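Local coordinates for protein putative silent information regulator 2,Putative silent information regulator 2 (Leishmania infantum, PDB 5OL0) that probably removes acetyl groups from protein lysines as a zinc-containing, NAD-dependent sirtuin, yielding nicotinamide and 2''-O-acetyl-ADP-ribose, at residues F76-L81 with I184-V189; D202-D207 with A227-V232; A211-I216 with S236-V241. One frame throughout, in Å; residues are numbered along the deposited sequence.

Contact 1 of 3, residues F76-L81 with I184-V189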
ATOM      1  N   PHE A  76      -8.742  13.654  -0.500  1.00 47.85           N
ATOM      2  CA  PHE A  76      -8.818  12.708   0.629  1.00 42.39           C
ATOM      3  C   PHE A  76      -8.762  13.402   1.958  1.00 42.10           C
ATOM      4  O   PHE A  76      -8.393  12.829   2.970  1.00 41.79           O
ATOM      5  CB  PHE A  76      -7.746  11.627   0.516  1.00 43.71           C
ATOM      6  CG  PHE A  76      -7.894  10.778  -0.709  1.00 44.08           C
ATOM      7  CD1 PHE A  76      -8.781   9.721  -0.736  1.00 46.29           C
ATOM      8  CD2 PHE A  76      -7.191  11.077  -1.856  1.00 50.89           C
ATOM      9  CE1 PHE A  76      -8.941   8.941  -1.894  1.00 48.03           C
ATOM     10  CE2 PHE A  76      -7.340  10.319  -3.010  1.00 55.26           C
ATOM     11  CZ  PHE A  76      -8.215   9.239  -3.030  1.00 50.52           C
ATOM     12  N   SER A  77      -9.262  14.615   1.998  1.00 40.79           N
ATOM     13  CA  SER A  77      -9.315  15.293   3.251  1.00 43.44           C
ATOM     14  C   SER A  77     -10.740  15.243   3.739  1.00 41.02           C
ATOM     15  O   SER A  77     -11.698  15.442   3.007  1.00 38.96           O
ATOM     16  CB  SER A  77      -8.767  16.714   3.167  1.00 43.32           C
ATOM     17  OG  SER A  77      -9.776  17.581   2.840  1.00 44.69           O
ATOM     18  N   LEU A  78     -10.842  14.916   5.014  1.00 41.16           N
ATOM     19  CA  LEU A  78     -12.061  14.806   5.687  1.00 40.12           C
ATOM     20  C   LEU A  78     -12.800  16.148   5.732  1.00 44.74           C
ATOM     21  O   LEU A  78     -14.026  16.224   5.575  1.00 47.25           O
ATOM     22  CB  LEU A  78     -11.737  14.260   7.076  1.00 40.56           C
ATOM     23  CG  LEU A  78     -12.942  13.705   7.791  1.00 43.20           C
ATOM     24  CD1 LEU A  78     -13.565  12.574   7.005  1.00 44.14           C
ATOM     25  CD2 LEU A  78     -12.471  13.238   9.164  1.00 49.37           C
ATOM     26  N   THR A  79     -12.053  17.224   5.914  1.00 47.32           N
ATOM     27  CA  THR A  79     -12.674  18.562   5.923  1.00 46.92           C
ATOM     28  C   THR A  79     -13.242  18.997   4.540  1.00 42.78           C
ATOM     29  O   THR A  79     -14.381  19.493   4.458  1.00 44.95           O
ATOM     30  CB  THR A  79     -11.752  19.635   6.612  1.00 46.32           C
ATOM     31  OG1 THR A  79     -12.375  20.899   6.444  1.00 55.81           O
ATOM     32  CG2 THR A  79     -10.296  19.665   6.045  1.00 47.18           C
ATOM     33  N   LEU A  80     -12.511  18.749   3.455  1.00 41.30           N
ATOM     34  CA  LEU A  80     -13.100  18.916   2.112  1.00 44.33           C
ATOM     35  C   LEU A  80     -14.304  18.007   1.839  1.00 41.68           C
ATOM     36  O   LEU A  80     -15.244  18.422   1.183  1.00 40.01           O
ATOM     37  CB  LEU A  80     -12.079  18.712   1.027  1.00 43.47           C
ATOM     38  CG  LEU A  80     -12.505  19.293  -0.312  1.00 47.13           C
ATOM     39  CD1 LEU A  80     -12.670  20.810  -0.212  1.00 52.46           C
ATOM     40  CD2 LEU A  80     -11.470  18.947  -1.370  1.00 48.93           C
ATOM     41  N   LEU A  81     -14.277  16.772   2.331  1.00 40.62           N
ATOM     42  CA  LEU A  81     -15.462  15.898   2.224  1.00 40.21           C
ATOM     43  C   LEU A  81     -16.712  16.459   2.906  1.00 40.76           C
ATOM     44  O   LEU A  81     -17.798  16.439   2.336  1.00 43.37           O
ATOM     45  CB  LEU A  81     -15.169  14.498   2.795  1.00 40.06           C
ATOM     46  CG  LEU A  81     -16.287  13.484   2.558  1.00 40.62           C
ATOM     47  CD1 LEU A  81     -16.390  13.140   1.083  1.00 39.40           C
ATOM     48  CD2 LEU A  81     -16.031  12.268   3.431  1.00 38.94           C
ATOM     49  N   ILE A 184     -22.781  12.397   5.853  1.00 39.03           N
ATOM     50  CA  ILE A 184     -22.184  11.971   4.602  1.00 38.89           C
ATOM     51  C   ILE A 184     -21.520  10.600   4.736  1.00 35.88           C
ATOM     52  O   ILE A 184     -20.727  10.371   5.673  1.00 39.89           O
ATOM     53  CB  ILE A 184     -21.104  12.957   4.144  1.00 37.16           C
ATOM     54  CG1 ILE A 184     -21.753  14.257   3.640  1.00 41.95           C
ATOM     55  CG2 ILE A 184     -20.264  12.347   2.995  1.00 37.49           C
ATOM     56  CD1 ILE A 184     -20.825  15.462   3.778  1.00 45.06           C
ATOM     57  N   VAL A 185     -21.838   9.711   3.802  1.00 32.60           N
ATOM     58  CA  VAL A 185     -21.265   8.349   3.761  1.00 29.59           C
ATOM     59  C   VAL A 185     -20.126   8.363   2.746  1.00 29.71           C
ATOM     60  O   VAL A 185     -20.153   9.108   1.697  1.00 29.22           O
ATOM     61  CB  VAL A 185     -22.344   7.294   3.448  1.00 33.15           C
ATOM     62  CG1 VAL A 185     -21.762   5.946   2.988  1.00 34.76           C
ATOM     63  CG2 VAL A 185     -23.212   7.086   4.692  1.00 35.92           C
ATOM     64  N   LYS A 186     -19.104   7.574   3.069  1.00 29.43           N
ATOM     65  CA  LYS A 186     -18.057   7.252   2.131  1.00 29.20           C
ATOM     66  C   LYS A 186     -17.628   5.819   2.305  1.00 29.00           C
ATOM     67  O   LYS A 186     -17.892   5.209   3.370  1.00 26.07           O
ATOM     68  CB  LYS A 186     -16.873   8.214   2.262  1.00 32.59           C
ATOM     69  CG  LYS A 186     -16.210   8.235   3.626  1.00 35.84           C
ATOM     70  CD  LYS A 186     -14.785   8.758   3.475  1.00 36.52           C
ATOM     71  CE  LYS A 186     -14.141   8.885   4.844  1.00 37.55           C
ATOM     72  NZ  LYS A 186     -13.873   7.560   5.475  1.00 35.57           N
ATOM     73  N   PRO A 187     -16.966   5.267   1.268  1.00 29.58           N
ATOM     74  CA  PRO A 187     -16.253   4.000   1.459  1.00 30.19           C
ATOM     75  C   PRO A 187     -15.276   4.121   2.579  1.00 29.22           C
ATOM     76  O   PRO A 187     -14.847   5.267   2.903  1.00 32.17           O
ATOM     77  CB  PRO A 187     -15.529   3.805   0.145  1.00 34.07           C
ATOM     78  CG  PRO A 187     -16.339   4.544  -0.834  1.00 35.44           C
ATOM     79  CD  PRO A 187     -16.816   5.773  -0.107  1.00 32.69           C
ATOM     80  N   ASN A 188     -14.931   3.003   3.187  1.00 29.13           N
ATOM     81  CA  ASN A 188     -14.072   2.972   4.384  1.00 32.83           C
ATOM     82  C   ASN A 188     -12.632   3.122   3.974  1.00 34.93           C
ATOM     83  O   ASN A 188     -11.806   2.266   4.255  1.00 33.61           O
ATOM     84  CB  ASN A 188     -14.304   1.694   5.247  1.00 36.30           C
ATOM     85  CG  ASN A 188     -15.652   1.723   5.998  1.00 42.92           C
ATOM     86  OD1 ASN A 188     -16.343   2.762   6.018  1.00 49.10           O
ATOM     87  ND2 ASN A 188     -16.058   0.584   6.579  1.00 41.86           N
ATOM     88  N   VAL A 189     -12.352   4.179   3.228  1.00 33.35           N
ATOM     89  CA  VAL A 189     -10.982   4.668   3.020  1.00 34.21           C
ATOM     90  C   VAL A 189     -10.654   5.577   4.182  1.00 32.35           C
ATOM     91  O   VAL A 189     -11.470   6.365   4.553  1.00 33.61           O
ATOM     92  CB  VAL A 189     -10.851   5.440   1.713  1.00 34.95           C
ATOM     93  CG1 VAL A 189      -9.460   6.033   1.575  1.00 41.01           C
ATOM     94  CG2 VAL A 189     -11.094   4.481   0.568  1.00 39.96           C
TER

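Contact 2 of 3, residues D202-D207 with A227-V232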
ATOM      1  N   ASP A 202      -1.268  -2.478  15.730  1.00 33.71           N
ATOM      2  CA  ASP A 202      -0.786  -3.869  16.044  1.00 37.17           C
ATOM      3  C   ASP A 202       0.492  -4.158  15.255  1.00 32.36           C
ATOM      4  O   ASP A 202       1.528  -4.539  15.799  1.00 33.92           O
ATOM      5  CB  ASP A 202      -1.896  -4.847  15.652  1.00 39.93           C
ATOM      6  CG  ASP A 202      -1.600  -6.268  16.057  1.00 47.04           C
ATOM      7  OD1 ASP A 202      -1.737  -6.559  17.254  1.00 56.48           O
ATOM      8  OD2 ASP A 202      -1.187  -7.083  15.195  1.00 47.98           O
ATOM      9  N   ALA A 203       0.434  -3.856  13.963  1.00 31.22           N
ATOM     10  CA  ALA A 203       1.581  -4.048  13.130  1.00 33.24           C
ATOM     11  C   ALA A 203       2.760  -3.158  13.521  1.00 28.95           C
ATOM     12  O   ALA A 203       3.851  -3.627  13.622  1.00 27.85           O
ATOM     13  CB  ALA A 203       1.203  -3.887  11.679  1.00 32.70           C
ATOM     14  N   LEU A 204       2.513  -1.892  13.804  1.00 31.50           N
ATOM     15  CA  LEU A 204       3.602  -0.971  14.196  1.00 32.15           C
ATOM     16  C   LEU A 204       4.299  -1.286  15.519  1.00 33.34           C
ATOM     17  O   LEU A 204       5.527  -1.147  15.647  1.00 31.91           O
ATOM     18  CB  LEU A 204       3.042   0.453  14.308  1.00 31.57           C
ATOM     19  CG  LEU A 204       4.046   1.596  14.613  1.00 34.58           C
ATOM     20  CD1 LEU A 204       4.929   1.827  13.413  1.00 33.43           C
ATOM     21  CD2 LEU A 204       3.314   2.893  15.033  1.00 34.63           C
ATOM     22  N   HIS A 205       3.491  -1.635  16.515  1.00 34.24           N
ATOM     23  CA  HIS A 205       3.987  -1.874  17.862  1.00 37.66           C
ATOM     24  C   HIS A 205       4.467  -3.289  18.020  1.00 36.54           C
ATOM     25  O   HIS A 205       5.370  -3.488  18.782  1.00 42.55           O
ATOM     26  CB  HIS A 205       2.882  -1.612  18.924  1.00 41.09           C
ATOM     27  CG  HIS A 205       2.406  -0.210  18.935  1.00 44.92           C
ATOM     28  ND1 HIS A 205       1.091   0.125  19.168  1.00 51.00           N
ATOM     29  CD2 HIS A 205       3.046   0.945  18.632  1.00 48.54           C
ATOM     30  CE1 HIS A 205       0.959   1.436  19.074  1.00 48.82           C
ATOM     31  NE2 HIS A 205       2.123   1.952  18.729  1.00 44.97           N
ATOM     32  N   HIS A 206       3.853  -4.252  17.318  1.00 40.38           N
ATOM     33  CA  HIS A 206       4.130  -5.692  17.530  1.00 40.15           C
ATOM     34  C   HIS A 206       4.827  -6.373  16.413  1.00 38.01           C
ATOM     35  O   HIS A 206       5.616  -7.221  16.685  1.00 38.52           O
ATOM     36  CB  HIS A 206       2.846  -6.478  17.843  1.00 36.92           C
ATOM     37  CG  HIS A 206       2.082  -5.897  18.997  1.00 32.48           C
ATOM     38  ND1 HIS A 206       0.707  -5.831  19.016  1.00 36.77           N
ATOM     39  CD2 HIS A 206       2.504  -5.240  20.099  1.00 32.55           C
ATOM     40  CE1 HIS A 206       0.310  -5.235  20.126  1.00 30.08           C
ATOM     41  NE2 HIS A 206       1.373  -4.865  20.795  1.00 31.40           N
ATOM     42  N   ASP A 207       4.505  -6.089  15.154  1.00 36.71           N
ATOM     43  CA  ASP A 207       5.214  -6.793  14.079  1.00 31.40           C
ATOM     44  C   ASP A 207       6.541  -6.135  13.779  1.00 30.62           C
ATOM     45  O   ASP A 207       7.585  -6.787  13.696  1.00 27.07           O
ATOM     46  CB  ASP A 207       4.376  -6.843  12.823  1.00 34.96           C
ATOM     47  CG  ASP A 207       3.181  -7.733  12.950  1.00 38.17           C
ATOM     48  OD1 ASP A 207       3.374  -8.882  13.338  1.00 44.15           O
ATOM     49  OD2 ASP A 207       2.051  -7.317  12.611  1.00 41.46           O
ATOM     50  N   ALA A 227       4.396   5.750   7.403  1.00 29.09           N
ATOM     51  CA  ALA A 227       5.833   5.851   7.132  1.00 30.19           C
ATOM     52  C   ALA A 227       6.717   5.511   8.335  1.00 27.50           C
ATOM     53  O   ALA A 227       7.910   5.325   8.192  1.00 26.12           O
ATOM     54  CB  ALA A 227       6.156   7.213   6.596  1.00 28.85           C
ATOM     55  N   LEU A 228       6.137   5.346   9.515  1.00 29.13           N
ATOM     56  CA  LEU A 228       6.961   4.948  10.672  1.00 32.03           C
ATOM     57  C   LEU A 228       7.350   3.500  10.652  1.00 31.00           C
ATOM     58  O   LEU A 228       8.317   3.115  11.306  1.00 29.99           O
ATOM     59  CB  LEU A 228       6.274   5.191  11.974  1.00 34.88           C
ATOM     60  CG  LEU A 228       6.174   6.627  12.441  1.00 40.49           C
ATOM     61  CD1 LEU A 228       5.221   6.656  13.628  1.00 41.34           C
ATOM     62  CD2 LEU A 228       7.573   7.081  12.863  1.00 44.06           C
ATOM     63  N   LEU A 229       6.602   2.696   9.908  1.00 28.15           N
ATOM     64  CA  LEU A 229       6.814   1.257   9.968  1.00 30.47           C
ATOM     65  C   LEU A 229       8.273   0.825   9.819  1.00 29.80           C
ATOM     66  O   LEU A 229       8.795   0.126  10.668  1.00 30.70           O
ATOM     67  CB  LEU A 229       5.905   0.531   8.960  1.00 30.71           C
ATOM     68  CG  LEU A 229       4.479   0.386   9.449  1.00 32.24           C
ATOM     69  CD1 LEU A 229       3.574   0.083   8.274  1.00 32.09           C
ATOM     70  CD2 LEU A 229       4.340  -0.731  10.505  1.00 32.19           C
ATOM     71  N   PRO A 230       8.950   1.258   8.768  1.00 30.89           N
ATOM     72  CA  PRO A 230      10.326   0.802   8.607  1.00 30.40           C
ATOM     73  C   PRO A 230      11.330   1.468   9.518  1.00 30.65           C
ATOM     74  O   PRO A 230      12.502   1.027   9.569  1.00 29.99           O
ATOM     75  CB  PRO A 230      10.637   1.187   7.150  1.00 33.00           C
ATOM     76  CG  PRO A 230       9.758   2.351   6.864  1.00 30.57           C
ATOM     77  CD  PRO A 230       8.518   2.119   7.650  1.00 29.54           C
ATOM     78  N   CYS A 231      10.912   2.553  10.177  1.00 29.85           N
ATOM     79  CA  CYS A 231      11.731   3.234  11.181  1.00 29.60           C
ATOM     80  C   CYS A 231      11.847   2.495  12.509  1.00 30.75           C
ATOM     81  O   CYS A 231      12.767   2.783  13.254  1.00 31.09           O
ATOM     82  CB  CYS A 231      11.221   4.679  11.411  1.00 32.33           C
ATOM     83  SG  CYS A 231      11.290   5.604   9.825  1.00 41.09           S
ATOM     84  N   VAL A 232      10.903   1.614  12.834  1.00 30.75           N
ATOM     85  CA  VAL A 232      10.828   0.943  14.156  1.00 31.48           C
ATOM     86  C   VAL A 232      11.330  -0.525  14.081  1.00 34.44           C
ATOM     87  O   VAL A 232      11.401  -1.185  15.083  1.00 33.22           O
ATOM     88  CB  VAL A 232       9.424   0.991  14.805  1.00 31.91           C
ATOM     89  CG1 VAL A 232       8.963   2.440  15.118  1.00 33.07           C
ATOM     90  CG2 VAL A 232       8.372   0.351  13.939  1.00 34.89           C
TER

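Contact 3 of 3, residues A211-I216 with S236-V241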
ATOM      1  N   ALA A 211      10.539  -7.745  13.008  1.00 32.68           N
ATOM      2  CA  ALA A 211      10.877  -8.125  11.618  1.00 28.59           C
ATOM      3  C   ALA A 211      12.332  -8.574  11.490  1.00 27.00           C
ATOM      4  O   ALA A 211      13.208  -8.042  12.151  1.00 29.59           O
ATOM      5  CB  ALA A 211      10.621  -6.988  10.647  1.00 29.08           C
ATOM      6  N   GLU A 212      12.574  -9.520  10.604  1.00 28.14           N
ATOM      7  CA  GLU A 212      13.942  -9.955  10.213  1.00 28.97           C
ATOM      8  C   GLU A 212      14.378  -9.328   8.882  1.00 27.11           C
ATOM      9  O   GLU A 212      15.521  -9.437   8.493  1.00 26.89           O
ATOM     10  CB  GLU A 212      13.969 -11.490  10.028  1.00 33.15           C
ATOM     11  CG  GLU A 212      13.904 -12.263  11.323  1.00 38.84           C
ATOM     12  CD  GLU A 212      13.538 -13.773  11.199  1.00 43.45           C
ATOM     13  OE1 GLU A 212      13.032 -14.306  10.178  1.00 37.31           O
ATOM     14  OE2 GLU A 212      13.740 -14.441  12.224  1.00 54.93           O
ATOM     15  N   LEU A 213      13.428  -8.709   8.178  1.00 27.58           N
ATOM     16  CA  LEU A 213      13.610  -8.180   6.842  1.00 27.37           C
ATOM     17  C   LEU A 213      12.373  -7.363   6.502  1.00 28.36           C
ATOM     18  O   LEU A 213      11.222  -7.770   6.821  1.00 25.45           O
ATOM     19  CB  LEU A 213      13.800  -9.292   5.821  1.00 27.93           C
ATOM     20  CG  LEU A 213      13.870  -8.843   4.368  1.00 30.80           C
ATOM     21  CD1 LEU A 213      15.088  -7.986   4.071  1.00 35.51           C
ATOM     22  CD2 LEU A 213      13.785 -10.055   3.464  1.00 33.06           C
ATOM     23  N   VAL A 214      12.607  -6.224   5.863  1.00 24.92           N
ATOM     24  CA  VAL A 214      11.535  -5.383   5.418  1.00 27.07           C
ATOM     25  C   VAL A 214      11.770  -5.090   3.930  1.00 27.40           C
ATOM     26  O   VAL A 214      12.899  -4.882   3.505  1.00 28.26           O
ATOM     27  CB  VAL A 214      11.328  -4.166   6.323  1.00 30.16           C
ATOM     28  CG1 VAL A 214      12.545  -3.330   6.430  1.00 38.58           C
ATOM     29  CG2 VAL A 214      10.181  -3.311   5.821  1.00 30.18           C
ATOM     30  N   ILE A 215      10.714  -5.257   3.141  1.00 25.38           N
ATOM     31  CA  ILE A 215      10.750  -5.041   1.711  1.00 26.78           C
ATOM     32  C   ILE A 215       9.638  -4.055   1.503  1.00 28.57           C
ATOM     33  O   ILE A 215       8.476  -4.302   1.901  1.00 26.58           O
ATOM     34  CB  ILE A 215      10.417  -6.328   0.908  1.00 29.43           C
ATOM     35  CG1 ILE A 215      11.402  -7.459   1.253  1.00 28.48           C
ATOM     36  CG2 ILE A 215      10.432  -6.036  -0.588  1.00 28.27           C
ATOM     37  CD1 ILE A 215      11.111  -8.774   0.508  1.00 30.23           C
ATOM     38  N   ILE A 216       9.991  -2.924   0.895  1.00 25.60           N
ATOM     39  CA  ILE A 216       9.162  -1.743   0.869  1.00 24.69           C
ATOM     40  C   ILE A 216       8.969  -1.431  -0.597  1.00 28.81           C
ATOM     41  O   ILE A 216       9.936  -1.029  -1.273  1.00 26.56           O
ATOM     42  CB  ILE A 216       9.912  -0.570   1.549  1.00 25.23           C
ATOM     43  CG1 ILE A 216      10.283  -0.956   2.961  1.00 28.74           C
ATOM     44  CG2 ILE A 216       9.133   0.770   1.449  1.00 27.68           C
ATOM     45  CD1 ILE A 216      11.280   0.002   3.637  1.00 29.18           C
ATOM     46  N   SER A 236      19.593  -3.358  12.861  1.00 38.45           N
ATOM     47  CA  SER A 236      20.460  -4.287  12.158  1.00 43.22           C
ATOM     48  C   SER A 236      19.779  -5.046  11.031  1.00 37.07           C
ATOM     49  O   SER A 236      20.465  -5.745  10.272  1.00 43.23           O
ATOM     50  CB  SER A 236      20.950  -5.328  13.167  1.00 49.32           C
ATOM     51  OG  SER A 236      19.811  -5.948  13.801  1.00 52.79           O
ATOM     52  N   VAL A 237      18.464  -4.958  10.885  1.00 34.31           N
ATOM     53  CA  VAL A 237      17.831  -5.786   9.851  1.00 36.56           C
ATOM     54  C   VAL A 237      17.833  -5.111   8.466  1.00 33.43           C
ATOM     55  O   VAL A 237      17.666  -3.910   8.373  1.00 32.73           O
ATOM     56  CB  VAL A 237      16.439  -6.285  10.222  1.00 40.18           C
ATOM     57  CG1 VAL A 237      16.500  -7.104  11.520  1.00 39.29           C
ATOM     58  CG2 VAL A 237      15.421  -5.177  10.203  1.00 42.17           C
ATOM     59  N   PRO A 238      17.994  -5.895   7.404  1.00 34.04           N
ATOM     60  CA  PRO A 238      17.975  -5.348   6.069  1.00 32.39           C
ATOM     61  C   PRO A 238      16.620  -4.714   5.706  1.00 32.85           C
ATOM     62  O   PRO A 238      15.532  -5.219   6.136  1.00 28.73           O
ATOM     63  CB  PRO A 238      18.277  -6.538   5.157  1.00 33.33           C
ATOM     64  CG  PRO A 238      18.129  -7.743   5.999  1.00 34.03           C
ATOM     65  CD  PRO A 238      18.256  -7.342   7.417  1.00 35.34           C
ATOM     66  N   ARG A 239      16.705  -3.606   4.954  1.00 27.19           N
ATOM     67  CA  ARG A 239      15.535  -2.905   4.490  1.00 29.60           C
ATOM     68  C   ARG A 239      15.692  -2.721   2.988  1.00 28.35           C
ATOM     69  O   ARG A 239      16.631  -2.102   2.547  1.00 29.03           O
ATOM     70  CB  ARG A 239      15.340  -1.583   5.228  1.00 27.88           C
ATOM     71  CG  ARG A 239      15.368  -1.674   6.737  1.00 32.91           C
ATOM     72  CD  ARG A 239      14.913  -0.383   7.416  1.00 33.75           C
ATOM     73  NE  ARG A 239      15.867   0.695   7.169  1.00 32.60           N
ATOM     74  CZ  ARG A 239      15.772   1.933   7.688  1.00 36.03           C
ATOM     75  NH1 ARG A 239      14.796   2.287   8.519  1.00 33.20           N
ATOM     76  NH2 ARG A 239      16.694   2.820   7.407  1.00 34.39           N
ATOM     77  N   VAL A 240      14.806  -3.324   2.212  1.00 28.59           N
ATOM     78  CA  VAL A 240      14.939  -3.383   0.780  1.00 27.48           C
ATOM     79  C   VAL A 240      13.901  -2.428   0.238  1.00 27.53           C
ATOM     80  O   VAL A 240      12.715  -2.594   0.517  1.00 28.73           O
ATOM     81  CB  VAL A 240      14.677  -4.842   0.259  1.00 30.18           C
ATOM     82  CG1 VAL A 240      14.614  -4.867  -1.247  1.00 33.25           C
ATOM     83  CG2 VAL A 240      15.816  -5.746   0.703  1.00 31.23           C
ATOM     84  N   VAL A 241      14.310  -1.430  -0.528  1.00 25.65           N
ATOM     85  CA  VAL A 241      13.339  -0.464  -1.055  1.00 25.38           C
ATOM     86  C   VAL A 241      13.324  -0.671  -2.547  1.00 26.69           C
ATOM     87  O   VAL A 241      14.388  -0.612  -3.173  1.00 28.34           O
ATOM     88  CB  VAL A 241      13.684   0.985  -0.712  1.00 28.80           C
ATOM     89  CG1 VAL A 241      12.635   1.920  -1.293  1.00 29.56           C
ATOM     90  CG2 VAL A 241      13.811   1.148   0.811  1.00 29.46           C
TER

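Contact 1 of 3, residues F76-L81 with I184-V189
Where the zinc-binding module of this sirtuin meets the helical part of the small domain, the start of helix 78-83 packs against strand 185-187, an outer strand of the three-stranded antiparallel sheet beside the zinc site. Leu81 has the largest share of the contact. Its CG stands anti to the backbone N (chi1 -173°), which sends CD2 across the aliphatic part of Lys186, 3.7 Å from Lys186 CD, the two chains crossing obliquely. Leu81 also slides past Ile184 in the opposite direction, Leu81 CG lying 4.2 Å from Ile184 CG2, while Ile184 CD1 comes within 3.5 Å of Leu81 O. Leucine and isoleucine suit this buried seam, which Phe88 of helix 85-95 and Ile155 also line.

Lys186 has a double role. CG takes the crowded position between backbone N and carbonyl carbon, and the otherwise extended chain bends only at chi4 (69°), so its methylenes lie against Leu81 while NZ turns back to its own segment. There NZ meets Val189 O at 2.8 Å, nearly along the C=O axis. Val189 O, the Glu194 carboxylate in a salt bridge and the Phe191 ring in a cation-pi contact together probably offset the cost of burying the ammonium. The bond to Val189 spans the corner at Asn188, centre of an inverse gamma turn.

Beyond this corner lies the acetyl-lysine site of the sirtuin fold: Phe76 CD1 approaches Val189 CG1 obliquely at 4.4 Å, and both side chains pack on the modified residue of the bound peptide. Ser77 caps the helix N terminus, its OG accepting from Leu80 N at 3.0 Å.

Contact 2 of 3, residues D202-D207 with A227-V232
Leu204 of helix 198-207 packs among Leu228, Leu229 and Val232. With CG anti to the backbone N (chi1 -176°) and chi2 at 70°, it directs CD1 to all three: Leu204 CD1 lies 3.9 Å from both Leu228 CB and Leu229 CD2, and 3.8 Å from Val232 CG2. The side chains of Leu204 and Val232 cross at about a right angle. Leu229 has the other common leucine shape, CG anti to the carbonyl carbon (chi1 -79°) with chi2 near anti, and this brings its CD2 to the helix backbone, 3.8 Å from Leu204 CA. Val232 sets CG2 in the crowded position between backbone N and carbonyl carbon, 3.6 Å from Leu204 O. Branched aliphatic residues suit a seam that no hydrogen bond crosses.

Away from this seam, His206 ND1 donates to Asp202 OD1 at 3.1 Å, one helical turn back; the oxygen lies in the imidazole plane, but the ring nitrogen sits above the carboxylate plane. Asp202 and Asp207 both form salt bridges with Arg122 of strand 120-125, and small Ala203 packs on the same strand. Leu229 also touches Cys124 and Leu39, so the contact is helix-to-loop packing over one face of the parallel sheet in the sirtuin Rossmann-fold domain.

Contact 3 of 3, residues A211-I216 with S236-V241
Strands 213-216 and 239-241 run parallel, 11° apart in direction and 4.7 Å between axes, joined by three hydrogen bonds. Val214 is bonded through both its backbone N and its backbone O: the N donates to Pro238 O at 3.1 Å, and the O accepts from Val240 N at 2.8 Å. Val240 O then takes Ile216 N at 2.8 Å, nearly along the C=O axis. Proline suits position 238, just before the strand: its carbonyl is used, and its CD, in place of an N-H, lies 3.6 Å from Glu212 O.

The two are neighbours in the parallel sheet of the Rossmann-type domain, between strands 36-40 and 279-282. On the face bearing Ile215 and Val240, with the end of Leu213 beside them, Leu213 CD1 lies 3.6 Å from Pro238 CG, and helix 21-30 packs on Leu213 and Val240. On the face bearing Val214 and Ile216, Val214 CG1 in its crowded rotamer lies alongside the Arg239 methylenes, 3.3 Å from Arg239 CG. Arg239 then bends at chi3 (-67°), and its guanidinium forms a salt bridge with Asp279 and hydrogen bonds to the carbonyls of Pro230 and Leu251. Farther along, Ile216 CD1 meets Val241 CG2 at 4.0 Å, near Thr219 and Asn243, which probably bind NAD.

How the contacts relate
From the N terminus the chain passes through the first strand of the Rossmann-type sheet before reaching helix 78-83; contact 1 closes a loop of 102 residues when strand 185-187 returns to it, joining the helical and zinc-bearing parts of the small domain. It closes before contacts 2 and 3 open; those two cross, their segments alternating as 202-207, 211-216, 227-232 and 236-241. Each closes a loop of 19 residues, contact 2 tying helix 198-207 to the loop at 227-232 and contact 3 strand 213-217 to strand 239-242. They touch where Pro230 packs on Ile216. Contact 1 lies apart, its centre about 25 Å from that of contact 2 and 33 Å from that of contact 3.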